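Local coordinates for secreted protein (Streptomyces lividans TK24, PDB 5LXZ), which binds copper and probably acts as a metalloradical oxidase of the galactose oxidase-like AA5 family, at residues A[21-26]-A[69-74]. The protein carries 1 engineered substitution. Numbering follows the deposited sequence.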
loop_
_atom_site.group_PDB
_atom_site.type_symbol
_atom_site.label_atom_id
_atom_site.label_comp_id
_atom_site.label_asym_id
_atom_site.label_seq_id
_atom_site.Cartn_x
_atom_site.Cartn_y
_atom_site.Cartn_z
ATOM N N PRO A 21 -1.636 -24.839 9.333
ATOM C CA PRO A 21 -2.701 -25.707 9.792
ATOM C C PRO A 21 -3.965 -24.888 9.756
ATOM O O PRO A 21 -3.932 -23.678 10.047
ATOM C CB PRO A 21 -2.290 -26.055 11.227
ATOM C CG PRO A 21 -0.816 -25.852 11.262
ATOM C CD PRO A 21 -0.535 -24.738 10.302
ATOM N N GLU A 22 -5.059 -25.527 9.388
ATOM C CA GLU A 22 -6.315 -24.840 9.094
ATOM C C GLU A 22 -6.751 -23.864 10.182
ATOM O O GLU A 22 -7.247 -22.763 9.882
ATOM C CB GLU A 22 -7.474 -25.826 8.802
ATOM C CG GLU A 22 -7.575 -26.300 7.357
ATOM C CD GLU A 22 -8.885 -27.006 7.035
ATOM O OE1 GLU A 22 -9.937 -26.603 7.595
ATOM O OE2 GLU A 22 -8.878 -27.946 6.210
ATOM N N LYS A 23 -6.541 -24.243 11.436
ATOM C CA LYS A 23 -6.895 -23.380 12.558
ATOM C C LYS A 23 -6.281 -21.973 12.448
ATOM O O LYS A 23 -6.883 -21.017 12.925
ATOM C CB LYS A 23 -6.413 -24.028 13.867
ATOM C CG LYS A 23 -6.482 -23.160 15.109
ATOM C CD LYS A 23 -6.402 -24.006 16.371
ATOM C CE LYS A 23 -5.064 -24.689 16.520
ATOM N NZ LYS A 23 -4.932 -25.147 17.931
ATOM N N TYR A 24 -5.101 -21.873 11.838
ATOM C CA TYR A 24 -4.358 -20.600 11.791
ATOM C C TYR A 24 -4.514 -19.894 10.473
ATOM O O TYR A 24 -3.979 -18.761 10.314
ATOM C CB TYR A 24 -2.879 -20.795 12.077
ATOM C CG TYR A 24 -2.639 -21.294 13.459
ATOM C CD1 TYR A 24 -2.821 -20.461 14.553
ATOM C CD2 TYR A 24 -2.270 -22.603 13.693
ATOM C CE1 TYR A 24 -2.621 -20.925 15.844
ATOM C CE2 TYR A 24 -2.052 -23.075 14.976
ATOM C CZ TYR A 24 -2.223 -22.233 16.046
ATOM O OH TYR A 24 -2.044 -22.698 17.330
ATOM N N ARG A 25 -5.213 -20.487 9.520
ATOM C CA ARG A 25 -5.353 -19.808 8.222
ATOM C C ARG A 25 -6.187 -18.535 8.359
ATOM O O ARG A 25 -7.037 -18.406 9.228
ATOM C CB ARG A 25 -5.943 -20.718 7.179
ATOM C CG ARG A 25 -4.991 -21.830 6.850
ATOM C CD ARG A 25 -5.559 -22.762 5.806
ATOM N NE ARG A 25 -4.784 -24.002 5.821
ATOM C CZ ARG A 25 -5.055 -25.092 5.101
ATOM N NH1 ARG A 25 -6.084 -25.110 4.262
ATOM N NH2 ARG A 25 -4.265 -26.157 5.211
ATOM N N GLN A 26 -5.909 -17.570 7.489
ATOM C CA GLN A 26 -6.678 -16.351 7.407
ATOM C C GLN A 26 -6.403 -15.743 6.065
ATOM O O GLN A 26 -5.555 -16.234 5.313
ATOM C CB GLN A 26 -6.277 -15.370 8.529
ATOM C CG GLN A 26 -4.839 -14.960 8.389
ATOM C CD GLN A 26 -4.397 -13.906 9.394
ATOM O OE1 GLN A 26 -4.955 -13.786 10.501
ATOM N NE2 GLN A 26 -3.377 -13.148 9.025
ATOM N N ILE A 69 3.349 -20.381 14.569
ATOM C CA ILE A 69 2.381 -19.331 14.315
ATOM C C ILE A 69 1.451 -19.228 15.483
ATOM O O ILE A 69 1.116 -20.232 16.116
ATOM C CB ILE A 69 1.710 -19.524 12.929
ATOM C CG1 ILE A 69 0.812 -18.324 12.582
ATOM C CG2 ILE A 69 0.912 -20.805 12.841
ATOM C CD1 ILE A 69 0.664 -18.095 11.083
ATOM N N LYS A 70 1.029 -18.023 15.812
ATOM C CA LYS A 70 0.015 -17.817 16.833
ATOM C C LYS A 70 -0.996 -16.775 16.404
ATOM O O LYS A 70 -0.708 -15.922 15.562
ATOM C CB LYS A 70 0.621 -17.421 18.176
ATOM C CG LYS A 70 1.365 -16.099 18.179
ATOM C CD LYS A 70 1.841 -15.683 19.566
ATOM C CE LYS A 70 0.845 -14.774 20.263
ATOM N NZ LYS A 70 1.502 -14.105 21.409
ATOM N N LYS A 71 -2.171 -16.845 16.999
ATOM C CA LYS A 71 -3.193 -15.846 16.838
ATOM C C LYS A 71 -2.946 -14.712 17.801
ATOM O O LYS A 71 -2.455 -14.916 18.914
ATOM C CB LYS A 71 -4.582 -16.427 17.068
ATOM C CG LYS A 71 -4.901 -17.607 16.190
ATOM C CD LYS A 71 -6.396 -17.855 16.164
ATOM C CE LYS A 71 -6.712 -18.965 15.201
ATOM N NZ LYS A 71 -8.152 -19.294 15.219
ATOM N N VAL A 72 -3.283 -13.502 17.344
ATOM C CA VAL A 72 -3.264 -12.298 18.156
ATOM C C VAL A 72 -4.668 -11.686 18.228
ATOM O O VAL A 72 -5.304 -11.464 17.225
ATOM C CB VAL A 72 -2.301 -11.248 17.554
ATOM C CG1 VAL A 72 -2.348 -9.964 18.365
ATOM C CG2 VAL A 72 -0.893 -11.786 17.557
ATOM N N PRO A 73 -5.175 -11.385 19.442
ATOM C CA PRO A 73 -6.468 -10.721 19.527
ATOM C C PRO A 73 -6.486 -9.398 18.753
ATOM O O PRO A 73 -5.551 -8.587 18.911
ATOM C CB PRO A 73 -6.639 -10.443 21.030
ATOM C CG PRO A 73 -5.690 -11.340 21.711
ATOM C CD PRO A 73 -4.567 -11.616 20.761
ATOM N N THR A 74 -7.484 -9.254 17.901
ATOM C CA THR A 74 -7.580 -8.139 16.969
ATOM C C THR A 74 -8.795 -7.313 17.340
ATOM O O THR A 74 -9.929 -7.763 17.149
ATOM C CB THR A 74 -7.612 -8.654 15.539
ATOM O OG1 THR A 74 -6.460 -9.487 15.387
ATOM C CG2 THR A 74 -7.565 -7.504 14.542
#
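The phenol ring of Tyr24 bridges a short 3-10 turn, residues 22-24, and the strand 69-71. With CG anti to its own carbonyl carbon (chi1 -64°), the ring reaches across to Ile69, whose methyl CG2 sits over one face near the rim, 3.6 Å from Tyr24 CG. This is a CH-pi contact, the methyl lying 26° off the ring normal. Beta-branched isoleucine favours the extended backbone and holds this methyl close to the main chain. The aliphatic CG of Lys23 backs the opposite face, while Lys71 crosses obliquely at the edge, its CG 3.9 Å from Tyr24 CD1. A flat aromatic suits this partly exposed place, offering two faces and an edge to three neighbours. Beyond CG the Lys71 chain runs extended, bringing both CE and NZ to 3.1 Å from Lys23 O; a long lysine can thus set CG against the ring edge yet keep its ammonium at the surface. Tyr24 N donates to Pro21 O within the turn, and Tyr24 O accepts from Arg60 NE of strand 58-62. An alanine here would remove the ring between Ile69 and Lys23 and probably loosen the turn's packing. The loop joining strands 14-18 and 30-33 thus lies against the outer strand of an antiparallel sheet, consistent with a beta-propeller blade.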